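Local coordinates for protein Non-ribosomal peptide synthetase (Methanobrevibacter ruminantium, PDB 6VTJ) that probably releases a peptide, tethered by phosphopantetheine to its carrier domain, through reduction by the adjoining reductase domain, at residues H18-I23 and I54-Q59; L47-L52 and V63-I68; D67-K72 and K222-D227. All blocks are in the same frame, centred on the assembly; numbering follows the deposited sequence.

Contact 1 of 3, residues H18-I23 and I54-Q59; sequences HEICAI and IELLKQ
Ile23 reaches from helix 15-28 across to helix 46-58, where Glu55, Leu56 and Gln59 receive it. At CB its side chain forks. The short branch, CG2, meets the aliphatic start of Glu55, CG2 to CB at 4.0 Å. The longer branch leaves with CG1 anti to the carbonyl carbon (chi1 -66°) and ends in CD1, which lies 3.8 Å from CD2 of Leu56. The same CD1 also grazes the chain of Gln59, 4.2 Å from its CG. Leu56 uses that one methyl twice, because CD2 is also 4.0 Å from CG1 of Ile20, and the side chains of Ile20 and Leu56 cross at about a right angle. Ile20 continues inward onto Pro74, Leu77 and Leu81 of helix 74-82, so the pair forms part of the core of the helical bundle expected of a carrier domain. The local helix axes stay 11.0 Å apart and run at 139°, nearer antiparallel than parallel. At that spacing the branched side chains of isoleucine and leucine meet across the gap. Glu55 is amphipathic here: its CB packs, while OE2 forms a salt bridge to NZ of Lys58 at 3.6 Å, one turn along its own helix. The contact is therefore apolar across the interface, probably resting on close packing and partial exclusion of water, with charge kept to its outer margin.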
loop_
_atom_site.group_PDB
_atom_site.type_symbol
_atom_site.label_atom_id
_atom_site.label_comp_id
_atom_site.label_asym_id
_atom_site.label_seq_id
_atom_site.Cartn_x
_atom_site.Cartn_y
_atom_site.Cartn_z
ATOM N N HIS A 18 -24.892 15.185 21.915
ATOM C CA HIS A 18 -26.037 15.533 21.084
ATOM C C HIS A 18 -25.592 16.053 19.728
ATOM O O HIS A 18 -26.167 15.679 18.703
ATOM C CB HIS A 18 -26.898 16.581 21.787
ATOM C CG HIS A 18 -27.893 15.999 22.738
ATOM N ND1 HIS A 18 -27.690 15.968 24.102
ATOM C CD2 HIS A 18 -29.087 15.400 22.521
ATOM C CE1 HIS A 18 -28.723 15.386 24.685
ATOM N NE2 HIS A 18 -29.588 15.036 23.749
ATOM N N GLU A 19 -24.571 16.923 19.706
ATOM C CA GLU A 19 -24.086 17.473 18.440
ATOM C C GLU A 19 -23.520 16.381 17.538
ATOM O O GLU A 19 -23.767 16.370 16.323
ATOM C CB GLU A 19 -23.017 18.542 18.688
ATOM C CG GLU A 19 -23.517 19.803 19.381
ATOM C CD GLU A 19 -22.399 20.774 19.746
ATOM O OE1 GLU A 19 -21.224 20.496 19.407
ATOM O OE2 GLU A 19 -22.694 21.822 20.368
ATOM N N ILE A 20 -22.753 15.453 18.109
ATOM C CA ILE A 20 -22.126 14.446 17.253
ATOM C C ILE A 20 -23.168 13.444 16.755
ATOM O O ILE A 20 -23.120 13.002 15.598
ATOM C CB ILE A 20 -20.948 13.772 17.979
ATOM C CG1 ILE A 20 -19.839 14.802 18.226
ATOM C CG2 ILE A 20 -20.399 12.622 17.158
ATOM C CD1 ILE A 20 -18.861 14.399 19.331
ATOM N N CYS A 21 -24.145 13.100 17.597
ATOM C CA CYS A 21 -25.258 12.285 17.125
ATOM C C CYS A 21 -26.002 12.968 15.993
ATOM O O CYS A 21 -26.369 12.319 15.004
ATOM C CB CYS A 21 -26.230 11.994 18.265
ATOM S SG CYS A 21 -25.643 10.788 19.419
ATOM N N ALA A 22 -26.253 14.278 16.124
ATOM C CA ALA A 22 -27.005 14.965 15.078
ATOM C C ALA A 22 -26.216 15.003 13.782
ATOM O O ALA A 22 -26.794 14.902 12.693
ATOM C CB ALA A 22 -27.369 16.382 15.517
ATOM N N ILE A 23 -24.892 15.153 13.879
ATOM C CA ILE A 23 -24.061 15.148 12.678
ATOM C C ILE A 23 -24.102 13.778 12.001
ATOM O O ILE A 23 -24.306 13.684 10.784
ATOM C CB ILE A 23 -22.624 15.575 13.017
ATOM C CG1 ILE A 23 -22.602 17.034 13.475
ATOM C CG2 ILE A 23 -21.755 15.392 11.812
ATOM C CD1 ILE A 23 -21.275 17.495 14.006
ATOM N N ILE A 54 -14.992 16.426 7.947
ATOM C CA ILE A 54 -15.118 17.801 7.477
ATOM C C ILE A 54 -16.191 18.537 8.272
ATOM O O ILE A 54 -16.000 19.687 8.678
ATOM C CB ILE A 54 -15.408 17.825 5.965
ATOM C CG1 ILE A 54 -14.205 17.279 5.194
ATOM C CG2 ILE A 54 -15.760 19.247 5.494
ATOM C CD1 ILE A 54 -14.523 16.893 3.770
ATOM N N GLU A 55 -17.318 17.873 8.542
ATOM C CA GLU A 55 -18.388 18.522 9.293
ATOM C C GLU A 55 -17.956 18.837 10.721
ATOM O O GLU A 55 -18.248 19.923 11.231
ATOM C CB GLU A 55 -19.641 17.651 9.298
ATOM C CG GLU A 55 -20.495 17.823 8.073
ATOM C CD GLU A 55 -20.879 19.281 7.815
ATOM O OE1 GLU A 55 -21.151 20.014 8.793
ATOM O OE2 GLU A 55 -20.898 19.688 6.629
ATOM N N LEU A 56 -17.255 17.907 11.380
ATOM C CA LEU A 56 -16.749 18.194 12.724
ATOM C C LEU A 56 -15.726 19.328 12.720
ATOM O O LEU A 56 -15.646 20.091 13.692
ATOM C CB LEU A 56 -16.129 16.945 13.347
ATOM C CG LEU A 56 -17.088 15.808 13.683
ATOM C CD1 LEU A 56 -16.348 14.486 13.804
ATOM C CD2 LEU A 56 -17.874 16.136 14.960
ATOM N N LEU A 57 -14.918 19.441 11.654
ATOM C CA LEU A 57 -13.963 20.542 11.559
ATOM C C LEU A 57 -14.679 21.865 11.320
ATOM O O LEU A 57 -14.242 22.914 11.811
ATOM C CB LEU A 57 -12.950 20.283 10.439
ATOM C CG LEU A 57 -11.945 19.116 10.502
ATOM C CD1 LEU A 57 -11.199 18.988 9.168
ATOM C CD2 LEU A 57 -10.957 19.260 11.670
ATOM N N LYS A 58 -15.776 21.832 10.561
ATOM C CA LYS A 58 -16.553 23.040 10.315
ATOM C C LYS A 58 -17.161 23.582 11.597
ATOM O O LYS A 58 -17.308 24.800 11.745
ATOM C CB LYS A 58 -17.647 22.765 9.286
ATOM C CG LYS A 58 -17.183 22.942 7.867
ATOM C CD LYS A 58 -18.252 22.560 6.852
ATOM C CE LYS A 58 -19.379 23.566 6.806
ATOM N NZ LYS A 58 -20.452 23.141 5.857
ATOM N N GLN A 59 -17.519 22.700 12.530
ATOM C CA GLN A 59 -17.998 23.077 13.851
ATOM C C GLN A 59 -16.872 23.436 14.802
ATOM O O GLN A 59 -17.129 23.620 15.997
ATOM C CB GLN A 59 -18.823 21.943 14.464
ATOM C CG GLN A 59 -19.951 21.476 13.582
ATOM C CD GLN A 59 -21.053 22.494 13.502
ATOM O OE1 GLN A 59 -21.312 23.206 14.466
ATOM N NE2 GLN A 59 -21.721 22.565 12.359
#

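Contact 2 of 3, residues L47-L52 and V63-I68; sequences LIASKL and VRYDDI. With PNS (4'-phosphopantetheine), chain B.
The ring of Tyr65 reaches helix 46-58 through CE1, which lies 3.8 Å from CB of Ala49. The backbone N of Ser50 lies at the ring's edge, near its plane. At the far end OH is 3.6 Å from C31, a methyl of the 4'-phosphopantetheine, so the tyrosine touches both the helix and the cofactor. Its hydroxyl has a polar partner as well, the hydrogen bond with the carbonyl oxygen of Ser46. Leu47 adds a second apolar wall, its CD2 3.9 Å from C28 of the cofactor. Both segments belong to the carrier domain, of the phosphopantetheine-attachment family, and Leu47 and Tyr65 line the cofactor pocket beside Ser46. Deeper in, Ile68 sets CG2 against the small CB of Ala49, and its CD1 presses on CD2 of Leu52 at 3.5 Å, tighter than usual for two carbons. Leu52 in turn leans on Ile23 and Phe24.

A second shell steadies these groups. Ser50 OG occupies the crowded position between backbone N and carbonyl carbon (chi1 67°), and from there donates to O of Leu47 at 2.6 Å; the N of Ser50 grips the same oxygen. Just ahead of Tyr65, Arg64 N donates to Asp67 OD2 at 2.9 Å, arriving from above the carboxylate plane. A phenylalanine in place of Tyr65 would probably leave the carbonyl of Ser46 without this partner and cost C31 its contact with the hydroxyl oxygen. The chemistry thus joins an apolar helix-helix core to a wall for one methyl and the C28 methylene of the cofactor, with a phenol suited to both settings.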
loop_
_atom_site.group_PDB
_atom_site.type_symbol
_atom_site.label_atom_id
_atom_site.label_comp_id
_atom_site.label_asym_id
_atom_site.label_seq_id
_atom_site.Cartn_x
_atom_site.Cartn_y
_atom_site.Cartn_z
ATOM N N LEU A 47 -15.547 6.587 2.920
ATOM C CA LEU A 47 -15.576 7.880 2.249
ATOM C C LEU A 47 -16.580 8.832 2.888
ATOM O O LEU A 47 -16.361 10.048 2.876
ATOM C CB LEU A 47 -15.874 7.698 0.760
ATOM C CG LEU A 47 -14.755 6.969 -0.002
ATOM C CD1 LEU A 47 -15.044 6.898 -1.494
ATOM C CD2 LEU A 47 -13.397 7.621 0.268
ATOM N N ILE A 48 -17.674 8.314 3.453
ATOM C CA ILE A 48 -18.567 9.183 4.216
ATOM C C ILE A 48 -17.894 9.624 5.508
ATOM O O ILE A 48 -18.216 10.688 6.057
ATOM C CB ILE A 48 -19.906 8.474 4.489
ATOM C CG1 ILE A 48 -20.632 8.164 3.178
ATOM C CG2 ILE A 48 -20.796 9.320 5.356
ATOM C CD1 ILE A 48 -21.804 7.226 3.359
ATOM N N ALA A 49 -16.956 8.824 6.019
ATOM C CA ALA A 49 -16.222 9.225 7.213
ATOM C C ALA A 49 -15.466 10.523 6.984
ATOM O O ALA A 49 -15.285 11.316 7.919
ATOM C CB ALA A 49 -15.265 8.117 7.640
ATOM N N SER A 50 -15.038 10.777 5.744
ATOM C CA SER A 50 -14.332 12.023 5.470
ATOM C C SER A 50 -15.289 13.205 5.518
ATOM O O SER A 50 -14.918 14.291 5.981
ATOM C CB SER A 50 -13.602 11.959 4.123
ATOM O OG SER A 50 -14.489 11.890 3.023
ATOM N N LYS A 51 -16.530 13.009 5.062
ATOM C CA LYS A 51 -17.529 14.060 5.220
ATOM C C LYS A 51 -17.815 14.303 6.690
ATOM O O LYS A 51 -17.959 15.452 7.124
ATOM C CB LYS A 51 -18.815 13.701 4.474
ATOM C CG LYS A 51 -18.580 13.112 3.089
ATOM N N LEU A 52 -17.896 13.227 7.474
ATOM C CA LEU A 52 -18.040 13.368 8.917
ATOM C C LEU A 52 -16.935 14.247 9.490
ATOM O O LEU A 52 -17.198 15.181 10.263
ATOM C CB LEU A 52 -18.037 11.990 9.583
ATOM C CG LEU A 52 -17.991 12.054 11.106
ATOM C CD1 LEU A 52 -19.217 12.766 11.610
ATOM C CD2 LEU A 52 -17.929 10.674 11.689
ATOM N N VAL A 63 -10.198 17.134 14.896
ATOM C CA VAL A 63 -10.248 15.700 14.648
ATOM C C VAL A 63 -9.485 15.413 13.369
ATOM O O VAL A 63 -9.275 16.290 12.528
ATOM C CB VAL A 63 -11.683 15.137 14.503
ATOM C CG1 VAL A 63 -12.306 14.904 15.846
ATOM C CG2 VAL A 63 -12.547 16.043 13.628
ATOM N N ARG A 64 -9.088 14.160 13.217
ATOM C CA ARG A 64 -8.544 13.711 11.953
ATOM C C ARG A 64 -9.198 12.386 11.592
ATOM O O ARG A 64 -9.929 11.786 12.387
ATOM C CB ARG A 64 -7.015 13.596 12.006
ATOM C CG ARG A 64 -6.500 12.583 13.013
ATOM C CD ARG A 64 -4.987 12.394 12.885
ATOM N NE ARG A 64 -4.232 13.499 13.474
ATOM C CZ ARG A 64 -3.410 14.287 12.793
ATOM N NH1 ARG A 64 -3.234 14.091 11.495
ATOM N NH2 ARG A 64 -2.758 15.266 13.409
ATOM N N TYR A 65 -8.909 11.945 10.369
ATOM C CA TYR A 65 -9.585 10.800 9.768
ATOM C C TYR A 65 -9.484 9.538 10.625
ATOM O O TYR A 65 -10.465 8.799 10.753
ATOM C CB TYR A 65 -8.992 10.569 8.378
ATOM C CG TYR A 65 -9.761 9.663 7.449
ATOM C CD1 TYR A 65 -11.114 9.839 7.219
ATOM C CD2 TYR A 65 -9.107 8.655 6.757
ATOM C CE1 TYR A 65 -11.804 9.004 6.338
ATOM C CE2 TYR A 65 -9.776 7.828 5.877
ATOM C CZ TYR A 65 -11.115 7.999 5.665
ATOM O OH TYR A 65 -11.755 7.151 4.787
ATOM N N ASP A 66 -8.312 9.246 11.203
ATOM C CA ASP A 66 -8.206 7.980 11.934
ATOM C C ASP A 66 -9.030 7.985 13.217
ATOM O O ASP A 66 -9.321 6.908 13.762
ATOM C CB ASP A 66 -6.736 7.633 12.245
ATOM C CG ASP A 66 -6.068 8.613 13.210
ATOM O OD1 ASP A 66 -6.627 8.909 14.292
ATOM O OD2 ASP A 66 -4.948 9.073 12.899
ATOM N N ASP A 67 -9.404 9.176 13.703
ATOM C CA ASP A 67 -10.216 9.282 14.910
ATOM C C ASP A 67 -11.537 8.539 14.764
ATOM O O ASP A 67 -11.996 7.899 15.714
ATOM C CB ASP A 67 -10.470 10.752 15.241
ATOM C CG ASP A 67 -9.270 11.422 15.863
ATOM O OD1 ASP A 67 -8.461 10.700 16.476
ATOM O OD2 ASP A 67 -9.141 12.664 15.757
ATOM N N ILE A 68 -12.168 8.604 13.587
ATOM C CA ILE A 68 -13.479 7.972 13.465
ATOM C C ILE A 68 -13.350 6.460 13.305
ATOM O O ILE A 68 -14.269 5.717 13.693
ATOM C CB ILE A 68 -14.294 8.643 12.341
ATOM C CG1 ILE A 68 -15.550 7.843 11.981
ATOM C CG2 ILE A 68 -13.451 8.913 11.132
ATOM C CD1 ILE A 68 -16.593 7.788 13.102
HETATM O O23 PNS B . -13.239 1.692 2.646
HETATM P P24 PNS B . -13.231 3.020 2.043
HETATM O O26 PNS B . -13.690 3.128 0.687
HETATM O O27 PNS B . -11.741 3.372 1.924
HETATM C C28 PNS B . -11.291 4.679 1.718
HETATM C C29 PNS B . -9.801 4.836 1.972
HETATM C C30 PNS B . -9.417 6.248 1.633
HETATM C C31 PNS B . -9.509 4.607 3.444
HETATM C C32 PNS B . -9.027 3.866 1.055
HETATM O O33 PNS B . -9.547 3.970 -0.242
HETATM C C34 PNS B . -7.526 4.093 1.070
HETATM O O35 PNS B . -6.933 3.893 2.083
HETATM N N36 PNS B . -6.924 4.502 -0.046
HETATM C C37 PNS B . -5.523 4.707 -0.215
HETATM C C38 PNS B . -4.768 3.471 -0.644
HETATM C C39 PNS B . -3.378 3.786 -1.088
HETATM O O40 PNS B . -3.129 4.750 -1.731
HETATM N N41 PNS B . -2.480 2.927 -0.730
#

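Contact 3 of 3, residues D67-K72 and K222-D227; sequences DIFRNK and KHYTAD. With PNS (4'-phosphopantetheine), chain B.
Lys72 NZ donates to the carbonyl oxygen of Ala226 at 2.9 Å, lying in the carbonyl plane with a C=O...N angle of 149°. Extended beyond CG, the lysine spans the seam between the domains, and its ammonium would probably be drawn to the partial negative charge of that oxygen. Beside it Phe69 carries the apolar share. CB of Tyr224 sits over the centre of the phenylalanine ring, a CH-pi contact 3.6 Å from the centroid and only 12° off the normal. Ala226 N approaches the ring edge near its plane, while CD1 of Phe69 lies 3.5 Å from C of Thr225. A flat ring suits this place because it can take the CB of Tyr224 on one face and lie close against the main chain of Tyr224 and Thr225.

That main chain is the loop between strand 213-216 and helix 229-246 of the reductase, whose largely parallel sheet and family place it among the Rossmann-type NADP-binding folds. Facing it is helix 65-70 of the carrier, where Phe40 stacks on Phe69 and Tyr65 meets it edge-to-face. Beyond Tyr224 the loop holds the 4'-phosphopantetheine. Lys222 NZ, on a chain extended beyond CG, donates to the phosphate oxygen O23 at 2.9 Å, a positive group matched to a negative one. His223 uses its backbone N, which donates to O35 of the pantetheine amide at 2.9 Å with an N-H...O angle of 164°.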
loop_
_atom_site.group_PDB
_atom_site.type_symbol
_atom_site.label_atom_id
_atom_site.label_comp_id
_atom_site.label_asym_id
_atom_site.label_seq_id
_atom_site.Cartn_x
_atom_site.Cartn_y
_atom_site.Cartn_z
ATOM N N ASP A 67 -9.404 9.176 13.703
ATOM C CA ASP A 67 -10.216 9.282 14.910
ATOM C C ASP A 67 -11.537 8.539 14.764
ATOM O O ASP A 67 -11.996 7.899 15.714
ATOM C CB ASP A 67 -10.470 10.752 15.241
ATOM C CG ASP A 67 -9.270 11.422 15.863
ATOM O OD1 ASP A 67 -8.461 10.700 16.476
ATOM O OD2 ASP A 67 -9.141 12.664 15.757
ATOM N N ILE A 68 -12.168 8.604 13.587
ATOM C CA ILE A 68 -13.479 7.972 13.465
ATOM C C ILE A 68 -13.350 6.460 13.305
ATOM O O ILE A 68 -14.269 5.717 13.693
ATOM C CB ILE A 68 -14.294 8.643 12.341
ATOM C CG1 ILE A 68 -15.550 7.843 11.981
ATOM C CG2 ILE A 68 -13.451 8.913 11.132
ATOM C CD1 ILE A 68 -16.593 7.788 13.102
ATOM N N PHE A 69 -12.204 5.974 12.804
ATOM C CA PHE A 69 -11.955 4.535 12.782
ATOM C C PHE A 69 -11.626 3.995 14.172
ATOM O O PHE A 69 -11.982 2.852 14.486
ATOM C CB PHE A 69 -10.828 4.214 11.798
ATOM C CG PHE A 69 -11.227 4.380 10.371
ATOM C CD1 PHE A 69 -11.807 3.329 9.675
ATOM C CD2 PHE A 69 -11.063 5.599 9.732
ATOM C CE1 PHE A 69 -12.196 3.480 8.357
ATOM C CE2 PHE A 69 -11.458 5.764 8.419
ATOM C CZ PHE A 69 -12.023 4.698 7.732
ATOM N N ARG A 70 -10.956 4.787 15.016
ATOM C CA ARG A 70 -10.628 4.301 16.356
ATOM C C ARG A 70 -11.780 4.485 17.340
ATOM O O ARG A 70 -11.894 3.716 18.301
ATOM C CB ARG A 70 -9.369 4.998 16.890
ATOM N N ASN A 71 -12.633 5.487 17.131
ATOM C CA ASN A 71 -13.757 5.783 18.025
ATOM C C ASN A 71 -15.015 5.859 17.170
ATOM O O ASN A 71 -15.326 6.912 16.611
ATOM C CB ASN A 71 -13.537 7.090 18.791
ATOM C CG ASN A 71 -12.094 7.278 19.234
ATOM O OD1 ASN A 71 -11.339 8.058 18.646
ATOM N ND2 ASN A 71 -11.703 6.552 20.271
ATOM N N LYS A 72 -15.755 4.759 17.085
ATOM C CA LYS A 72 -16.767 4.617 16.046
ATOM C C LYS A 72 -18.136 5.166 16.431
ATOM O O LYS A 72 -18.989 5.307 15.551
ATOM C CB LYS A 72 -16.900 3.140 15.648
ATOM C CG LYS A 72 -15.575 2.510 15.194
ATOM C CD LYS A 72 -15.644 0.988 15.178
ATOM C CE LYS A 72 -14.272 0.400 14.844
ATOM N NZ LYS A 72 -14.325 -1.081 14.652
ATOM N N LYS A 222 -5.896 -0.819 1.902
ATOM C CA LYS A 222 -6.572 0.303 2.554
ATOM C C LYS A 222 -5.794 0.747 3.794
ATOM O O LYS A 222 -5.433 -0.080 4.636
ATOM C CB LYS A 222 -8.005 -0.090 2.924
ATOM C CG LYS A 222 -8.900 -0.231 1.699
ATOM C CD LYS A 222 -10.349 -0.527 2.030
ATOM C CE LYS A 222 -11.196 -0.213 0.804
ATOM N NZ LYS A 222 -12.617 -0.605 0.981
ATOM N N HIS A 223 -5.528 2.051 3.907
ATOM C CA HIS A 223 -4.778 2.561 5.051
ATOM C C HIS A 223 -5.619 2.646 6.316
ATOM O O HIS A 223 -5.053 2.696 7.409
ATOM C CB HIS A 223 -4.204 3.950 4.750
ATOM N N TYR A 224 -6.948 2.688 6.190
ATOM C CA TYR A 224 -7.857 2.759 7.334
ATOM C C TYR A 224 -9.065 1.885 7.046
ATOM O O TYR A 224 -9.726 2.056 6.017
ATOM C CB TYR A 224 -8.293 4.204 7.609
ATOM C CG TYR A 224 -7.112 5.118 7.765
ATOM C CD1 TYR A 224 -6.424 5.179 8.967
ATOM C CD2 TYR A 224 -6.652 5.893 6.704
ATOM C CE1 TYR A 224 -5.326 5.992 9.121
ATOM C CE2 TYR A 224 -5.551 6.719 6.856
ATOM C CZ TYR A 224 -4.893 6.754 8.071
ATOM O OH TYR A 224 -3.798 7.560 8.252
ATOM N N THR A 225 -9.345 0.941 7.940
ATOM C CA THR A 225 -10.501 0.071 7.802
ATOM C C THR A 225 -11.149 -0.090 9.164
ATOM O O THR A 225 -10.494 0.037 10.202
ATOM C CB THR A 225 -10.156 -1.325 7.259
ATOM O OG1 THR A 225 -9.820 -2.184 8.356
ATOM C CG2 THR A 225 -8.980 -1.274 6.291
ATOM N N ALA A 226 -12.443 -0.408 9.145
ATOM C CA ALA A 226 -13.217 -0.551 10.369
ATOM C C ALA A 226 -13.210 -1.962 10.941
ATOM O O ALA A 226 -13.656 -2.141 12.078
ATOM C CB ALA A 226 -14.672 -0.113 10.134
ATOM N N ASP A 227 -12.754 -2.969 10.198
ATOM C CA ASP A 227 -12.702 -4.314 10.770
ATOM C C ASP A 227 -11.365 -5.002 10.509
ATOM O O ASP A 227 -10.390 -4.355 10.118
ATOM C CB ASP A 227 -13.847 -5.179 10.243
ATOM C CG ASP A 227 -13.989 -5.124 8.742
ATOM O OD1 ASP A 227 -12.960 -5.148 8.028
ATOM O OD2 ASP A 227 -15.147 -5.091 8.275
HETATM O O23 PNS B . -13.239 1.692 2.646
HETATM P P24 PNS B . -13.231 3.020 2.043
HETATM O O26 PNS B . -13.690 3.128 0.687
HETATM O O27 PNS B . -11.741 3.372 1.924
HETATM C C28 PNS B . -11.291 4.679 1.718
HETATM C C29 PNS B . -9.801 4.836 1.972
HETATM C C30 PNS B . -9.417 6.248 1.633
HETATM C C31 PNS B . -9.509 4.607 3.444
HETATM C C32 PNS B . -9.027 3.866 1.055
HETATM O O33 PNS B . -9.547 3.970 -0.242
HETATM C C34 PNS B . -7.526 4.093 1.070
HETATM O O35 PNS B . -6.933 3.893 2.083
HETATM N N36 PNS B . -6.924 4.502 -0.046
HETATM C C37 PNS B . -5.523 4.707 -0.215
HETATM C C38 PNS B . -4.768 3.471 -0.644
HETATM C C39 PNS B . -3.378 3.786 -1.088
HETATM O O40 PNS B . -3.129 4.750 -1.731
HETATM N N41 PNS B . -2.480 2.927 -0.730
#

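In the fold
The three contacts form a path from the far part of the carrier to the reductase. Contact 1 and contact 2, centres about 11 Å apart, share helix 46-58 and touch at, among others, Leu56 CB and Val63 CG2, 3.7 Å apart. Contact 2 and contact 3, centres about 8 Å apart, share Asp67 and Ile68 on helix 65-70; there Tyr65 CD2 touches Tyr224 CD2 at 3.7 Å. Contacts 1 and 3 do not touch, their centres lying about 18 Å apart. Both contacts 2 and 3 border the 4'-phosphopantetheine: the carrier offers Leu47 and Tyr65, the reductase Lys222 to Tyr224, and Ala338 adds a further hydrogen bond to the cofactor.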